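Local coordinates for thioredoxin-like protein (Klebsiella pneumoniae subsp. pneumoniae MGH 78578, PDB 3TY1) that probably binds carbohydrate, as expected of a galactose mutarotase-like protein, and may act as an aldose 1-epimerase, at residues K3-T8 with V147-A152; V28-F33 with D153-E158; D57-T62 with L181-G186. All coordinates share one frame; numbering follows the deposited sequence.

The three contacts lie on the same side of the chain's centre. Contact 1 lies within the large antiparallel sheet; contacts 2 and 3 join its loops and strand 173-183 to the six-stranded sheet and the loop leading into it. Residues 153-158 of contact 2 continue from the second strand of contact 1; the centres of these two contacts are about 15 Å apart, and Ala152 N probably hydrogen-bonds to Glu158 O (3.0 Å). Contact 2 adjoins contact 3, centre to centre about 11 Å, through a probable hydrogen bond of 2.7 Å between His31 ND1 and Asp57 OD2. Contacts 1 and 3 do not touch (nearest atoms about 7 Å apart). Both sulfates probably come from the crystallisation liquor.

Contact 1 of 3, residues K3-T8 with V147-A152; sequences KTWVLT and VEVEVA
An antiparallel strand pair with a classic beta bulge joins residues 3-8 to 147-152 near one border of the large sheet of the supersandwich. Lys3-Val151 and Trp5-Val149 are hydrogen-bonded pairs, each tied by two bonds; the shortest, Trp5 N to Val149 O, is 2.7 Å and runs nearly along the C=O axis. At the bulge Leu7 and Thr8 both face Val147, whose carbonyl oxygen accepts twice: from Leu7 N at 2.8 Å, rather bent (139° at the hydrogen), and from Thr8 N at 3.2 Å, on a lone pair. Trp5, with CG anti to the carbonyl carbon and the ring plane turned roughly perpendicular to the CA-CB-CG plane (chi2 -98°), brings the CE3 edge in plane to Val149 O at 3.4 Å. Its CZ3 meets Val151 CG2 at 3.9 Å, and Lys3 CG lies 3.6 Å above one ring face. Leu7 crosses Val149 obliquely, Leu7 CD2 against Val149 CG2 at 3.7 Å; Leu7, Val149 and Val151 also touch strand 33-39 of the six-stranded sheet. On the other face Glu148 lies alongside Val6 and points the same way, while both Glu148 and Glu150 form salt bridges with Arg162. The bulge thus turns Leu7 in on the face of Val147, Val149 and Val151, while one arginine probably offsets the repulsion between the glutamates on the face of Glu148 and Glu150.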
ATOM      1  N   LYS A   3      21.002  23.484  19.900  1.00 41.42           N
ATOM      2  CA  LYS A   3      19.597  23.290  20.176  1.00 42.27           C
ATOM      3  C   LYS A   3      19.094  22.211  19.232  1.00 40.87           C
ATOM      4  O   LYS A   3      19.445  22.217  18.047  1.00 35.77           O
ATOM      5  CB  LYS A   3      18.817  24.571  20.011  1.00 45.83           C
ATOM      6  CG  LYS A   3      17.300  24.358  20.255  1.00 57.25           C
ATOM      7  CD  LYS A   3      16.618  25.498  20.993  1.00 67.37           C
ATOM      8  CE  LYS A   3      15.235  25.044  21.487  1.00 72.18           C
ATOM      9  NZ  LYS A   3      14.580  26.048  22.351  1.00 78.06           N
ATOM     10  N   THR A   4      18.281  21.300  19.766  1.00 38.93           N
ATOM     11  CA  THR A   4      17.681  20.232  18.991  1.00 37.54           C
ATOM     12  C   THR A   4      16.162  20.382  18.975  1.00 38.29           C
ATOM     13  O   THR A   4      15.568  20.582  20.023  1.00 40.29           O
ATOM     14  CB  THR A   4      18.087  18.854  19.576  1.00 40.28           C
ATOM     15  OG1 THR A   4      19.521  18.717  19.501  1.00 40.46           O
ATOM     16  CG2 THR A   4      17.448  17.696  18.786  1.00 37.97           C
ATOM     17  N   TRP A   5      15.550  20.280  17.789  1.00 34.18           N
ATOM     18  CA  TRP A   5      14.088  20.168  17.656  1.00 33.86           C
ATOM     19  C   TRP A   5      13.735  18.758  17.203  1.00 33.50           C
ATOM     20  O   TRP A   5      14.335  18.237  16.264  1.00 32.33           O
ATOM     21  CB  TRP A   5      13.549  21.160  16.628  1.00 36.53           C
ATOM     22  CG  TRP A   5      13.700  22.578  17.008  1.00 37.07           C
ATOM     23  CD1 TRP A   5      12.746  23.365  17.568  1.00 41.79           C
ATOM     24  CD2 TRP A   5      14.866  23.399  16.861  1.00 31.98           C
ATOM     25  NE1 TRP A   5      13.227  24.623  17.777  1.00 44.03           N
ATOM     26  CE2 TRP A   5      14.526  24.686  17.346  1.00 38.06           C
ATOM     27  CE3 TRP A   5      16.151  23.188  16.359  1.00 32.81           C
ATOM     28  CZ2 TRP A   5      15.435  25.742  17.366  1.00 41.12           C
ATOM     29  CZ3 TRP A   5      17.038  24.217  16.368  1.00 38.56           C
ATOM     30  CH2 TRP A   5      16.683  25.494  16.875  1.00 39.71           C
ATOM     31  N   VAL A   6      12.734  18.149  17.837  1.00 31.58           N
ATOM     32  CA  VAL A   6      12.321  16.792  17.512  1.00 31.55           C
ATOM     33  C   VAL A   6      11.082  16.941  16.646  1.00 33.67           C
ATOM     34  O   VAL A   6      10.020  17.318  17.113  1.00 35.35           O
ATOM     35  CB  VAL A   6      12.020  15.912  18.772  1.00 32.74           C
ATOM     36  CG1 VAL A   6      11.511  14.517  18.314  1.00 35.75           C
ATOM     37  CG2 VAL A   6      13.268  15.788  19.685  1.00 33.49           C
ATOM     38  N   LEU A   7      11.228  16.680  15.365  1.00 29.19           N
ATOM     39  CA  LEU A   7      10.138  16.875  14.414  1.00 31.66           C
ATOM     40  C   LEU A   7       9.205  15.677  14.371  1.00 32.61           C
ATOM     41  O   LEU A   7       8.035  15.836  14.030  1.00 32.62           O
ATOM     42  CB  LEU A   7      10.695  17.096  12.998  1.00 29.85           C
ATOM     43  CG  LEU A   7      11.139  18.484  12.570  1.00 34.91           C
ATOM     44  CD1 LEU A   7      11.918  19.174  13.595  1.00 32.21           C
ATOM     45  CD2 LEU A   7      11.843  18.441  11.200  1.00 29.83           C
ATOM     46  N   THR A   8       9.762  14.486  14.593  1.00 32.73           N
ATOM     47  CA  THR A   8       9.040  13.221  14.497  1.00 31.84           C
ATOM     48  C   THR A   8       9.600  12.264  15.524  1.00 34.67           C
ATOM     49  O   THR A   8      10.808  12.144  15.694  1.00 31.78           O
ATOM     50  CB  THR A   8       9.163  12.587  13.110  1.00 32.15           C
ATOM     51  OG1 THR A   8       8.739  13.528  12.105  1.00 33.99           O
ATOM     52  CG2 THR A   8       8.351  11.339  12.993  1.00 29.52           C
ATOM     53  N   VAL A 147      12.959  11.960  13.656  1.00 29.01           N
ATOM     54  CA  VAL A 147      13.575  13.011  12.876  1.00 29.04           C
ATOM     55  C   VAL A 147      13.885  14.159  13.834  1.00 31.41           C
ATOM     56  O   VAL A 147      12.972  14.632  14.543  1.00 31.73           O
ATOM     57  CB  VAL A 147      12.686  13.487  11.717  1.00 31.22           C
ATOM     58  CG1 VAL A 147      13.339  14.625  10.973  1.00 27.77           C
ATOM     59  CG2 VAL A 147      12.368  12.349  10.730  1.00 29.31           C
ATOM     60  N   GLU A 148      15.164  14.573  13.865  1.00 28.44           N
ATOM     61  CA  GLU A 148      15.651  15.694  14.687  1.00 28.96           C
ATOM     62  C   GLU A 148      16.468  16.656  13.853  1.00 30.25           C
ATOM     63  O   GLU A 148      17.216  16.229  12.963  1.00 28.96           O
ATOM     64  CB  GLU A 148      16.564  15.219  15.819  1.00 30.94           C
ATOM     65  CG  GLU A 148      15.871  14.325  16.817  1.00 40.83           C
ATOM     66  CD  GLU A 148      16.798  13.752  17.917  1.00 45.12           C
ATOM     67  OE1 GLU A 148      18.030  13.737  17.758  1.00 47.28           O
ATOM     68  OE2 GLU A 148      16.263  13.300  18.949  1.00 50.86           O
ATOM     69  N   VAL A 149      16.325  17.939  14.174  1.00 30.40           N
ATOM     70  CA  VAL A 149      17.090  19.013  13.571  1.00 29.97           C
ATOM     71  C   VAL A 149      17.896  19.678  14.697  1.00 29.71           C
ATOM     72  O   VAL A 149      17.346  20.044  15.745  1.00 30.64           O
ATOM     73  CB  VAL A 149      16.163  20.059  12.902  1.00 31.20           C
ATOM     74  CG1 VAL A 149      16.979  21.277  12.446  1.00 28.92           C
ATOM     75  CG2 VAL A 149      15.403  19.420  11.752  1.00 27.80           C
ATOM     76  N   GLU A 150      19.180  19.870  14.458  1.00 28.06           N
ATOM     77  CA  GLU A 150      20.081  20.453  15.461  1.00 30.83           C
ATOM     78  C   GLU A 150      20.810  21.628  14.820  1.00 30.37           C
ATOM     79  O   GLU A 150      21.241  21.540  13.665  1.00 31.78           O
ATOM     80  CB  GLU A 150      21.069  19.386  15.946  1.00 34.62           C
ATOM     81  CG  GLU A 150      22.215  19.856  16.861  1.00 40.17           C
ATOM     82  CD  GLU A 150      23.316  18.787  17.033  1.00 48.73           C
ATOM     83  OE1 GLU A 150      22.979  17.606  17.287  1.00 48.76           O
ATOM     84  OE2 GLU A 150      24.515  19.134  16.877  1.00 54.13           O
ATOM     85  N   VAL A 151      20.947  22.709  15.571  1.00 30.07           N
ATOM     86  CA  VAL A 151      21.699  23.890  15.125  1.00 29.64           C
ATOM     87  C   VAL A 151      22.627  24.289  16.258  1.00 32.72           C
ATOM     88  O   VAL A 151      22.182  24.472  17.394  1.00 35.12           O
ATOM     89  CB  VAL A 151      20.777  25.059  14.741  1.00 29.25           C
ATOM     90  CG1 VAL A 151      21.628  26.286  14.229  1.00 33.25           C
ATOM     91  CG2 VAL A 151      19.777  24.598  13.648  1.00 25.62           C
ATOM     92  N   ALA A 152      23.917  24.354  15.964  1.00 31.66           N
ATOM     93  CA  ALA A 152      24.913  24.790  16.943  1.00 32.54           C
ATOM     94  C   ALA A 152      24.587  26.192  17.442  1.00 34.77           C
ATOM     95  O   ALA A 152      24.076  27.036  16.685  1.00 34.40           O
ATOM     96  CB  ALA A 152      26.320  24.764  16.342  1.00 29.06           C
TER

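Contact 2 of 3, residues V28-F33 with D153-E158. With SO4 (sulfate ion), chain G.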
ATOM      1  N   VAL A  28      20.653  34.474  14.880  1.00 46.54           N
ATOM      2  CA  VAL A  28      21.911  34.064  14.233  1.00 49.07           C
ATOM      3  C   VAL A  28      22.302  35.205  13.299  1.00 53.92           C
ATOM      4  O   VAL A  28      21.509  35.619  12.445  1.00 54.23           O
ATOM      5  CB  VAL A  28      21.748  32.741  13.479  1.00 47.88           C
ATOM      6  CG1 VAL A  28      22.911  32.525  12.460  1.00 47.64           C
ATOM      7  CG2 VAL A  28      21.594  31.595  14.470  1.00 45.98           C
ATOM      8  N   LYS A  29      23.533  35.706  13.446  1.00 57.46           N
ATOM      9  CA  LYS A  29      23.944  36.996  12.840  1.00 59.18           C
ATOM     10  C   LYS A  29      24.810  36.965  11.545  1.00 57.03           C
ATOM     11  O   LYS A  29      25.045  38.037  10.926  1.00 60.32           O
ATOM     12  CB  LYS A  29      24.691  37.811  13.918  1.00 62.52           C
ATOM     13  CG  LYS A  29      23.908  38.036  15.240  1.00 66.94           C
ATOM     14  CD  LYS A  29      22.973  39.243  15.162  1.00 73.39           C
ATOM     15  CE  LYS A  29      23.721  40.516  15.467  1.00 75.01           C
ATOM     16  NZ  LYS A  29      22.997  41.719  15.029  1.00 80.66           N
ATOM     17  N   ASP A  30      25.270  35.776  11.155  1.00 46.71           N
ATOM     18  CA  ASP A  30      26.195  35.614  10.043  1.00 44.40           C
ATOM     19  C   ASP A  30      25.340  35.109   8.830  1.00 44.85           C
ATOM     20  O   ASP A  30      24.394  35.781   8.474  1.00 45.91           O
ATOM     21  CB  ASP A  30      27.306  34.634  10.449  1.00 43.41           C
ATOM     22  CG  ASP A  30      28.030  35.067  11.731  1.00 47.54           C
ATOM     23  OD1 ASP A  30      28.136  36.289  12.010  1.00 39.66           O
ATOM     24  OD2 ASP A  30      28.493  34.179  12.463  1.00 35.76           O
ATOM     25  N   HIS A  31      25.613  33.930   8.273  1.00 40.98           N
ATOM     26  CA  HIS A  31      24.917  33.457   7.082  1.00 39.07           C
ATOM     27  C   HIS A  31      23.454  33.163   7.397  1.00 41.39           C
ATOM     28  O   HIS A  31      23.194  32.393   8.336  1.00 41.10           O
ATOM     29  CB  HIS A  31      25.590  32.192   6.558  1.00 39.67           C
ATOM     30  CG  HIS A  31      26.942  32.424   5.946  1.00 45.82           C
ATOM     31  ND1 HIS A  31      27.095  32.816   4.633  1.00 50.32           N
ATOM     32  CD2 HIS A  31      28.198  32.274   6.443  1.00 50.13           C
ATOM     33  CE1 HIS A  31      28.383  32.929   4.357  1.00 51.50           C
ATOM     34  NE2 HIS A  31      29.072  32.595   5.434  1.00 51.36           N
ATOM     35  N   ALA A  32      22.526  33.782   6.638  1.00 36.20           N
ATOM     36  CA  ALA A  32      21.085  33.596   6.828  1.00 36.05           C
ATOM     37  C   ALA A  32      20.620  32.263   6.302  1.00 32.78           C
ATOM     38  O   ALA A  32      21.033  31.821   5.237  1.00 31.72           O
ATOM     39  CB  ALA A  32      20.293  34.692   6.149  1.00 36.01           C
ATOM     40  N   PHE A  33      19.677  31.662   7.015  1.00 32.36           N
ATOM     41  CA  PHE A  33      19.112  30.415   6.595  1.00 31.39           C
ATOM     42  C   PHE A  33      17.768  30.154   7.276  1.00 32.16           C
ATOM     43  O   PHE A  33      17.384  30.811   8.253  1.00 29.82           O
ATOM     44  CB  PHE A  33      20.084  29.254   6.905  1.00 33.87           C
ATOM     45  CG  PHE A  33      20.321  29.020   8.364  1.00 31.84           C
ATOM     46  CD1 PHE A  33      19.474  28.168   9.093  1.00 37.60           C
ATOM     47  CD2 PHE A  33      21.380  29.607   9.008  1.00 35.07           C
ATOM     48  CE1 PHE A  33      19.695  27.945  10.446  1.00 37.63           C
ATOM     49  CE2 PHE A  33      21.617  29.363  10.378  1.00 37.26           C
ATOM     50  CZ  PHE A  33      20.767  28.540  11.082  1.00 34.77           C
ATOM     51  N   ASP A 153      24.889  26.433  18.712  1.00 36.97           N
ATOM     52  CA  ASP A 153      24.541  27.722  19.341  1.00 40.05           C
ATOM     53  C   ASP A 153      25.478  28.879  19.024  1.00 40.09           C
ATOM     54  O   ASP A 153      25.205  30.017  19.441  1.00 42.04           O
ATOM     55  CB  ASP A 153      24.340  27.578  20.864  1.00 42.01           C
ATOM     56  CG  ASP A 153      25.600  27.216  21.631  1.00 51.03           C
ATOM     57  OD1 ASP A 153      26.775  27.348  21.143  1.00 52.56           O
ATOM     58  OD2 ASP A 153      25.384  26.781  22.793  1.00 61.73           O
ATOM     59  N   SER A 154      26.580  28.618  18.314  1.00 34.62           N
ATOM     60  CA  SER A 154      27.513  29.693  17.958  1.00 33.73           C
ATOM     61  C   SER A 154      28.130  29.408  16.601  1.00 32.99           C
ATOM     62  O   SER A 154      27.987  28.300  16.084  1.00 31.21           O
ATOM     63  CB  SER A 154      28.559  29.860  19.073  1.00 35.96           C
ATOM     64  OG  SER A 154      29.447  28.750  19.103  1.00 44.03           O
ATOM     65  N   ALA A 155      28.757  30.422  16.019  1.00 32.57           N
ATOM     66  CA  ALA A 155      29.390  30.332  14.713  1.00 32.57           C
ATOM     67  C   ALA A 155      30.320  29.130  14.660  1.00 32.05           C
ATOM     68  O   ALA A 155      31.060  28.899  15.614  1.00 34.91           O
ATOM     69  CB  ALA A 155      30.131  31.590  14.388  1.00 30.21           C
ATOM     70  N   PRO A 156      30.321  28.388  13.542  1.00 31.01           N
ATOM     71  CA  PRO A 156      29.640  28.588  12.266  1.00 29.31           C
ATOM     72  C   PRO A 156      28.236  28.012  12.151  1.00 30.01           C
ATOM     73  O   PRO A 156      27.741  27.889  11.034  1.00 31.57           O
ATOM     74  CB  PRO A 156      30.618  27.914  11.262  1.00 31.27           C
ATOM     75  CG  PRO A 156      31.121  26.744  12.020  1.00 31.77           C
ATOM     76  CD  PRO A 156      31.296  27.257  13.441  1.00 32.44           C
ATOM     77  N   TYR A 157      27.551  27.719  13.267  1.00 28.66           N
ATOM     78  CA  TYR A 157      26.116  27.337  13.195  1.00 30.58           C
ATOM     79  C   TYR A 157      25.833  26.105  12.364  1.00 28.60           C
ATOM     80  O   TYR A 157      24.887  26.054  11.578  1.00 30.08           O
ATOM     81  CB  TYR A 157      25.243  28.529  12.730  1.00 32.23           C
ATOM     82  CG  TYR A 157      25.389  29.745  13.621  1.00 26.50           C
ATOM     83  CD1 TYR A 157      24.829  29.769  14.895  1.00 35.17           C
ATOM     84  CD2 TYR A 157      26.101  30.869  13.194  1.00 34.18           C
ATOM     85  CE1 TYR A 157      24.946  30.903  15.703  1.00 43.79           C
ATOM     86  CE2 TYR A 157      26.226  31.989  13.991  1.00 34.12           C
ATOM     87  CZ  TYR A 157      25.662  32.010  15.238  1.00 43.09           C
ATOM     88  OH  TYR A 157      25.796  33.144  16.015  1.00 49.59           O
ATOM     89  N   GLU A 158      26.663  25.079  12.565  1.00 28.32           N
ATOM     90  CA  GLU A 158      26.485  23.822  11.888  1.00 28.67           C
ATOM     91  C   GLU A 158      25.083  23.245  12.178  1.00 27.30           C
ATOM     92  O   GLU A 158      24.653  23.207  13.305  1.00 27.55           O
ATOM     93  CB  GLU A 158      27.546  22.815  12.331  1.00 32.20           C
ATOM     94  CG  GLU A 158      27.525  21.523  11.536  1.00 34.40           C
ATOM     95  CD  GLU A 158      28.502  20.448  12.063  1.00 34.97           C
ATOM     96  OE1 GLU A 158      28.861  20.466  13.234  1.00 52.86           O
ATOM     97  OE2 GLU A 158      28.849  19.536  11.309  1.00 38.79           O
TER
HETATM   98  S   SO4 G 507      23.364  44.760  14.095  1.00101.26           S
HETATM   99  O1  SO4 G 507      22.930  45.853  13.221  1.00 85.74           O
HETATM  100  O2  SO4 G 507      24.404  45.268  15.003  1.00102.83           O
HETATM  101  O3  SO4 G 507      22.211  44.288  14.862  1.00 92.42           O
HETATM  102  O4  SO4 G 507      23.902  43.628  13.331  1.00 96.07           O
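Tyr157 N is gripped by one hydrogen bond, 2.9 Å to Ser154 O, which closes a type VIa beta turn over residues 154-157 with a cis peptide before Pro156. The turn lies in the loop joining strands 146-152 and 159-169, and it meets the loop that leads into strand 33-39. Tyr157 carries the contact, its ring sandwiched between its own turn and Val28. With CG anti to the carbonyl carbon (chi1 -57°), the ring folds back over the Ser154-Ala155 peptide, Ser154 C standing 3.6 Å above its centre. From the opposite face Val28 arrives tip to tip: Val28 CG1 makes a CH-pi contact 3.7 Å from the Tyr157 centroid and only 12° off the normal, while Val28 CG2 reaches Tyr157 CE1 at 3.6 Å. Asp30 comes to the ring edge, OD2 lying in plane at 3.5 Å from Tyr157 CE2, with carboxylate and ring planes 59° apart; the same oxygen is 3.6 Å from Ala155 CB. Deeper in, Phe33 CE2 approaches Tyr157 CB at 4.4 Å. The poorly ordered Lys29 sends NZ to a sulfate, hydrogen-bonding to O4 at 2.7 Å. No hydrogen bond crosses between the two loops, so what joins these two segments is mainly dispersion and CH-pi contact on the tyrosine, and the carboxylate at the ring edge would be placed favourably toward the slightly positive ring hydrogens.

Contact 3 of 3, residues D57-T62 with L181-G186. With SO4 (sulfate ion), chain I.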
ATOM      1  N   ASP A  57      23.092  32.332   0.737  1.00 45.73           N
ATOM      2  CA  ASP A  57      24.339  32.343  -0.012  0.50 44.74           C
ATOM      3  C   ASP A  57      25.084  30.995   0.073  1.00 43.37           C
ATOM      4  O   ASP A  57      26.291  30.975   0.193  1.00 44.91           O
ATOM      5  CB  ASP A  57      25.225  33.460   0.606  0.50 44.79           C
ATOM      6  CG  ASP A  57      25.345  33.334   2.141  0.50 50.30           C
ATOM      7  OD1 ASP A  57      24.993  32.266   2.676  0.50 59.96           O
ATOM      8  OD2 ASP A  57      25.756  34.287   2.825  0.50 58.63           O
ATOM      9  N   GLY A  58      24.370  29.883   0.081  1.00 33.67           N
ATOM     10  CA  GLY A  58      24.993  28.589   0.236  1.00 33.13           C
ATOM     11  C   GLY A  58      24.207  27.561  -0.513  1.00 31.86           C
ATOM     12  O   GLY A  58      23.697  27.857  -1.581  1.00 31.99           O
ATOM     13  N   LEU A  59      24.099  26.375   0.072  1.00 28.64           N
ATOM     14  CA  LEU A  59      23.357  25.290  -0.528  1.00 28.47           C
ATOM     15  C   LEU A  59      21.930  25.262   0.010  1.00 30.18           C
ATOM     16  O   LEU A  59      21.709  25.371   1.230  1.00 30.38           O
ATOM     17  CB  LEU A  59      24.012  23.956  -0.235  1.00 27.13           C
ATOM     18  CG  LEU A  59      25.419  23.671  -0.773  1.00 27.64           C
ATOM     19  CD1 LEU A  59      25.843  22.227  -0.399  1.00 27.03           C
ATOM     20  CD2 LEU A  59      25.418  23.903  -2.298  1.00 23.18           C
ATOM     21  N   THR A  60      20.984  25.018  -0.887  1.00 27.68           N
ATOM     22  CA  THR A  60      19.620  24.747  -0.490  1.00 26.04           C
ATOM     23  C   THR A  60      19.460  23.236  -0.633  1.00 27.90           C
ATOM     24  O   THR A  60      19.674  22.662  -1.719  1.00 26.89           O
ATOM     25  CB  THR A  60      18.581  25.560  -1.280  1.00 29.43           C
ATOM     26  OG1 THR A  60      18.714  26.925  -0.900  1.00 28.00           O
ATOM     27  CG2 THR A  60      17.120  25.090  -0.909  1.00 26.88           C
ATOM     28  N   ILE A  61      19.179  22.577   0.486  1.00 25.16           N
ATOM     29  CA  ILE A  61      19.202  21.129   0.537  1.00 23.75           C
ATOM     30  C   ILE A  61      17.838  20.601   0.911  1.00 24.11           C
ATOM     31  O   ILE A  61      17.308  20.948   2.002  1.00 24.64           O
ATOM     32  CB  ILE A  61      20.209  20.643   1.626  1.00 27.81           C
ATOM     33  CG1 ILE A  61      21.634  21.156   1.315  1.00 26.23           C
ATOM     34  CG2 ILE A  61      20.124  19.088   1.769  1.00 25.06           C
ATOM     35  CD1 ILE A  61      22.687  20.878   2.475  1.00 26.81           C
ATOM     36  N   THR A  62      17.266  19.768   0.043  1.00 22.83           N
ATOM     37  CA  THR A  62      15.925  19.221   0.253  1.00 24.50           C
ATOM     38  C   THR A  62      16.016  17.761   0.422  1.00 25.77           C
ATOM     39  O   THR A  62      16.614  17.074  -0.414  1.00 27.58           O
ATOM     40  CB  THR A  62      14.994  19.526  -0.938  1.00 26.88           C
ATOM     41  OG1 THR A  62      14.935  20.938  -1.120  1.00 30.40           O
ATOM     42  CG2 THR A  62      13.578  18.967  -0.694  1.00 23.74           C
ATOM     43  N   LEU A 181      22.797  14.094   8.082  1.00 27.01           N
ATOM     44  CA  LEU A 181      23.378  15.072   7.167  1.00 26.87           C
ATOM     45  C   LEU A 181      23.852  16.278   7.980  1.00 26.27           C
ATOM     46  O   LEU A 181      23.141  16.737   8.880  1.00 28.38           O
ATOM     47  CB  LEU A 181      22.391  15.422   6.077  1.00 25.15           C
ATOM     48  CG  LEU A 181      22.789  16.507   5.077  1.00 27.37           C
ATOM     49  CD1 LEU A 181      22.093  16.253   3.719  1.00 31.56           C
ATOM     50  CD2 LEU A 181      22.468  17.911   5.636  1.00 29.57           C
ATOM     51  N   ARG A 182      25.057  16.764   7.677  1.00 28.69           N
ATOM     52  CA  ARG A 182      25.648  17.913   8.363  1.00 27.10           C
ATOM     53  C   ARG A 182      25.977  18.981   7.332  1.00 28.09           C
ATOM     54  O   ARG A 182      26.546  18.694   6.269  1.00 27.91           O
ATOM     55  CB  ARG A 182      26.910  17.517   9.089  1.00 27.49           C
ATOM     56  CG  ARG A 182      26.739  16.370  10.018  1.00 27.70           C
ATOM     57  CD  ARG A 182      28.008  16.195  10.878  1.00 33.88           C
ATOM     58  NE  ARG A 182      27.910  14.969  11.661  1.00 39.22           N
ATOM     59  CZ  ARG A 182      28.871  14.484  12.432  1.00 43.36           C
ATOM     60  NH1 ARG A 182      30.044  15.103  12.526  1.00 45.69           N
ATOM     61  NH2 ARG A 182      28.658  13.351  13.090  1.00 45.38           N
ATOM     62  N   TYR A 183      25.599  20.214   7.630  1.00 27.03           N
ATOM     63  CA  TYR A 183      25.834  21.318   6.707  1.00 25.08           C
ATOM     64  C   TYR A 183      26.181  22.581   7.476  1.00 25.19           C
ATOM     65  O   TYR A 183      25.459  22.949   8.389  1.00 26.69           O
ATOM     66  CB  TYR A 183      24.588  21.540   5.823  1.00 24.36           C
ATOM     67  CG  TYR A 183      24.788  22.729   4.914  1.00 23.72           C
ATOM     68  CD1 TYR A 183      25.770  22.696   3.921  1.00 25.34           C
ATOM     69  CD2 TYR A 183      24.020  23.860   5.026  1.00 27.20           C
ATOM     70  CE1 TYR A 183      26.019  23.792   3.096  1.00 27.71           C
ATOM     71  CE2 TYR A 183      24.266  24.975   4.204  1.00 27.24           C
ATOM     72  CZ  TYR A 183      25.275  24.933   3.241  1.00 27.28           C
ATOM     73  OH  TYR A 183      25.494  26.054   2.442  1.00 30.18           O
ATOM     74  N   VAL A 184      27.299  23.223   7.112  1.00 24.77           N
ATOM     75  CA  VAL A 184      27.689  24.496   7.669  1.00 26.46           C
ATOM     76  C   VAL A 184      27.120  25.596   6.737  1.00 27.67           C
ATOM     77  O   VAL A 184      27.433  25.653   5.545  1.00 27.91           O
ATOM     78  CB  VAL A 184      29.216  24.654   7.813  1.00 30.19           C
ATOM     79  CG1 VAL A 184      29.555  26.064   8.333  1.00 30.61           C
ATOM     80  CG2 VAL A 184      29.775  23.604   8.727  1.00 29.79           C
ATOM     81  N   PRO A 185      26.269  26.479   7.283  1.00 28.82           N
ATOM     82  CA  PRO A 185      25.696  27.539   6.463  1.00 29.48           C
ATOM     83  C   PRO A 185      26.716  28.310   5.657  1.00 28.99           C
ATOM     84  O   PRO A 185      27.764  28.648   6.170  1.00 28.88           O
ATOM     85  CB  PRO A 185      25.029  28.434   7.508  1.00 30.56           C
ATOM     86  CG  PRO A 185      24.474  27.479   8.445  1.00 29.73           C
ATOM     87  CD  PRO A 185      25.593  26.420   8.595  1.00 29.06           C
ATOM     88  N   GLY A 186      26.439  28.526   4.377  1.00 29.07           N
ATOM     89  CA  GLY A 186      27.401  29.209   3.482  1.00 31.22           C
ATOM     90  C   GLY A 186      28.422  28.317   2.767  1.00 32.11           C
ATOM     91  O   GLY A 186      29.074  28.756   1.819  1.00 33.02           O
TER
HETATM   92  S   SO4 I 509      31.229  15.125  16.278  1.00 74.79           S
HETATM   93  O1  SO4 I 509      31.836  15.980  15.257  1.00 78.63           O
HETATM   94  O2  SO4 I 509      32.291  14.573  17.108  1.00 86.35           O
HETATM   95  O3  SO4 I 509      30.367  15.924  17.132  1.00 65.63           O
HETATM   96  O4  SO4 I 509      30.554  13.980  15.688  1.00 71.04           O
HETATM   97  O   HOH W   1      28.780  31.340   0.702  1.00 50.46           O
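Residues 57-62 and 181-186 run nearly antiparallel, their end-to-end directions 166° apart, and come closest at two glycines, Gly58 and Gly186, with CA atoms 4.1 Å apart. Tyr183 reaches across from the large sheet, CG anti to the backbone N (chi1 177°), and its OH accepts the backbone N-H of Leu59 at 2.8 Å in an almost straight bond (174° at the hydrogen). The same hydroxyl is hydrogen-bonded to Ser187 O and lies 3.4 Å from Gly58 CA, a closeness possible because glycine has no side chain there. Ile61 CD1 makes a CH-pi contact over one face of the Tyr183 ring, 3.7 Å from Tyr183 CG, and Ile61 CG2 touches Leu181 CD1 tip to tip. Leu59 crosses the ring obliquely, Leu59 CB lying 3.8 Å from Tyr183 CZ. Beyond the glycines a water donates to both Asp57 O (2.6 Å) and Gly186 O (2.8 Å), linking the two backbones. Ile61 packs on Ile74 and Leu181 on Leu71, both of strand 70-76. The buried phenol oxygen is thus satisfied as acceptor from Leu59 and as donor to Ser187, which fixes the ring between the six-stranded sheet and the large one amid aliphatic packing.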